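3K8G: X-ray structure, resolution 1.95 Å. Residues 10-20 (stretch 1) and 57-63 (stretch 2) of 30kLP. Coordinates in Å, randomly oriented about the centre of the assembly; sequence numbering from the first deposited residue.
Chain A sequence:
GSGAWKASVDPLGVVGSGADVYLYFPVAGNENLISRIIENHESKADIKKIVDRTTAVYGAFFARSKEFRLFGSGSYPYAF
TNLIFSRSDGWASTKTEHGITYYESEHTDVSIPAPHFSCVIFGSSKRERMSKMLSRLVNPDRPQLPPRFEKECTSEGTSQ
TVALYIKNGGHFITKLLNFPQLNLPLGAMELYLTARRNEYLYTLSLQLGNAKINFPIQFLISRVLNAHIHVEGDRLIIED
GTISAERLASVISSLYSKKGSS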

# COMPACT_ATOMS: atom_id res chain seq x y z
N ASP A 10 7.99 -11.33 9.21
CA ASP A 10 7.74 -10.93 7.80
C ASP A 10 6.54 -10.00 7.78
O ASP A 10 5.41 -10.41 8.11
CB ASP A 10 7.50 -12.13 6.85
CG ASP A 10 7.50 -11.71 5.33
OD1 ASP A 10 7.25 -10.51 4.97
OD2 ASP A 10 7.76 -12.60 4.46
N PRO A 11 6.77 -8.72 7.43
CA PRO A 11 5.64 -7.79 7.50
C PRO A 11 4.46 -8.18 6.62
O PRO A 11 3.31 -7.83 6.95
CB PRO A 11 6.25 -6.45 7.02
CG PRO A 11 7.71 -6.56 7.44
CD PRO A 11 8.03 -8.03 7.09
N LEU A 12 4.70 -8.85 5.49
CA LEU A 12 3.58 -9.27 4.61
C LEU A 12 2.69 -10.33 5.29
O LEU A 12 1.49 -10.32 5.10
CB LEU A 12 4.08 -9.78 3.24
CG LEU A 12 4.71 -8.61 2.41
CD1 LEU A 12 5.47 -9.12 1.18
CD2 LEU A 12 3.68 -7.54 2.04
N GLY A 13 3.29 -11.19 6.11
CA GLY A 13 2.50 -12.17 6.89
C GLY A 13 1.71 -11.51 7.99
O GLY A 13 0.69 -12.06 8.43
N VAL A 14 2.15 -10.33 8.42
CA VAL A 14 1.43 -9.58 9.48
C VAL A 14 0.22 -8.81 8.94
O VAL A 14 -0.85 -8.82 9.56
CB VAL A 14 2.36 -8.60 10.26
CG1 VAL A 14 1.53 -7.80 11.32
CG2 VAL A 14 3.55 -9.31 10.91
N VAL A 15 0.36 -8.13 7.80
CA VAL A 15 -0.81 -7.43 7.23
C VAL A 15 -1.89 -8.44 6.76
O VAL A 15 -3.08 -8.12 6.73
CB VAL A 15 -0.45 -6.39 6.13
CG1 VAL A 15 0.53 -5.33 6.73
CG2 VAL A 15 0.20 -7.07 4.89
N GLY A 16 -1.47 -9.64 6.39
CA GLY A 16 -2.41 -10.74 6.19
C GLY A 16 -2.61 -11.18 4.76
O GLY A 16 -2.40 -10.41 3.83
N SER A 17 -3.05 -12.42 4.62
CA SER A 17 -3.50 -13.04 3.37
C SER A 17 -4.88 -12.59 2.92
O SER A 17 -5.71 -12.24 3.72
CB SER A 17 -3.62 -14.57 3.62
OG SER A 17 -2.33 -15.08 3.54
N GLY A 18 -5.14 -12.75 1.62
CA GLY A 18 -6.46 -12.58 1.03
C GLY A 18 -6.81 -11.14 0.69
O GLY A 18 -7.98 -10.83 0.49
N ALA A 19 -5.82 -10.25 0.62
CA ALA A 19 -6.11 -8.84 0.38
C ALA A 19 -6.43 -8.62 -1.14
O ALA A 19 -5.95 -9.36 -2.00
CB ALA A 19 -4.88 -7.93 0.82
N ASP A 20 -7.18 -7.58 -1.45
CA ASP A 20 -7.39 -7.19 -2.85
C ASP A 20 -6.22 -6.41 -3.45
O ASP A 20 -5.99 -6.47 -4.67
CB ASP A 20 -8.65 -6.37 -2.92
CG ASP A 20 -9.84 -7.17 -2.47
OD1 ASP A 20 -10.35 -7.89 -3.31
OD2 ASP A 20 -10.21 -7.15 -1.27
N VAL A 57 6.83 1.11 4.65
CA VAL A 57 5.45 0.79 5.00
C VAL A 57 4.97 -0.38 4.08
O VAL A 57 5.10 -0.31 2.86
CB VAL A 57 4.52 2.02 4.78
CG1 VAL A 57 3.03 1.65 4.99
CG2 VAL A 57 4.88 3.18 5.77
N TYR A 58 4.38 -1.41 4.69
CA TYR A 58 3.80 -2.56 3.98
C TYR A 58 2.30 -2.46 4.20
O TYR A 58 1.86 -2.20 5.33
CB TYR A 58 4.31 -3.86 4.60
CG TYR A 58 5.80 -3.98 4.57
CD1 TYR A 58 6.43 -4.72 3.57
CD2 TYR A 58 6.60 -3.33 5.53
CE1 TYR A 58 7.82 -4.84 3.53
CE2 TYR A 58 8.00 -3.43 5.48
CZ TYR A 58 8.60 -4.19 4.47
OH TYR A 58 9.97 -4.31 4.42
N GLY A 59 1.50 -2.62 3.15
CA GLY A 59 0.08 -2.43 3.33
C GLY A 59 -0.73 -3.50 2.61
O GLY A 59 -0.30 -4.07 1.63
N ALA A 60 -1.95 -3.71 3.10
CA ALA A 60 -2.91 -4.61 2.46
C ALA A 60 -4.29 -3.91 2.56
O ALA A 60 -4.67 -3.43 3.64
CB ALA A 60 -2.93 -5.94 3.15
N PHE A 61 -4.99 -3.82 1.43
CA PHE A 61 -6.38 -3.31 1.42
C PHE A 61 -7.37 -4.46 1.19
O PHE A 61 -7.20 -5.26 0.25
CB PHE A 61 -6.56 -2.29 0.29
CG PHE A 61 -8.01 -1.92 0.08
CD1 PHE A 61 -8.69 -1.19 1.04
CD2 PHE A 61 -8.69 -2.36 -1.04
CE1 PHE A 61 -10.05 -0.86 0.86
CE2 PHE A 61 -10.04 -2.04 -1.21
CZ PHE A 61 -10.71 -1.29 -0.24
N PHE A 62 -8.40 -4.54 2.03
CA PHE A 62 -9.45 -5.57 1.93
C PHE A 62 -10.79 -4.94 1.58
O PHE A 62 -11.35 -4.20 2.38
CB PHE A 62 -9.56 -6.34 3.26
CG PHE A 62 -8.31 -7.06 3.65
CD1 PHE A 62 -8.19 -8.43 3.40
CD2 PHE A 62 -7.26 -6.39 4.26
CE1 PHE A 62 -7.04 -9.14 3.75
CE2 PHE A 62 -6.08 -7.09 4.60
CZ PHE A 62 -6.00 -8.47 4.34
N ALA A 63 -11.29 -5.21 0.37
CA ALA A 63 -12.47 -4.53 -0.11
C ALA A 63 -13.73 -4.88 0.69
O ALA A 63 -14.57 -4.01 0.95
CB ALA A 63 -12.72 -4.87 -1.59

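Stretch 1 opens with a short helix, residues 11-15, and continues as loop to Asp20. In stretch 2, residues 57-62 belong to a strand that begins earlier in the chain, and Ala63 follows it. The helix and strand axes run in roughly the same direction, 31° apart, and come within 8.0 Å. The two stretches draw closer toward their C-terminal ends: Pro11 CA lies 6.6 Å from Tyr58 CA, but Ala19 CA is only 4.9 Å from Phe62 CA. Asp10 caps the helix, with Leu12 N donating to Asp10 OD1 at 3.1 Å. Gly16 leaves the helix with positive phi. A side chain there would jam against the preceding carbonyl, so the backbone angles call for glycine.

Two hydrogen bonds join the stretches, both at Asp20. Its backbone Asp20 N donates to Phe61 O at 2.9 Å, with a bent angle of 135°. Its side chain reaches alongside the end of the strand, where Ala63 N donates to Asp20 OD2 at 2.8 Å and 174°, nearly straight. The carboxylate thus satisfies a backbone amide just after the strand.

The remaining contacts are largely apolar. Pro11 CB sits over one face of the Tyr58 ring, 3.6 Å from its centroid, a CH-pi contact. Leu12 CD2 adds a looser contact at 4.2 Å from Tyr58 CD1. Val15 points toward the strand, and its CG2 lies 3.8 Å from Ala60 CB. The small Ala60 side chain also meets Ala19, CB to CB at 3.6 Å.

Phe62 lies against the loop. Ala19 CB covers one face of its ring, 3.9 Å from the centroid, in a second CH-pi contact. Carbonyl oxygens approach the ring edge: Ser17 O is 3.4 Å from Phe62 CE1, and Val15 O is 3.8 Å from Phe62 CZ. The slightly positive ring hydrogens suit these oxygens.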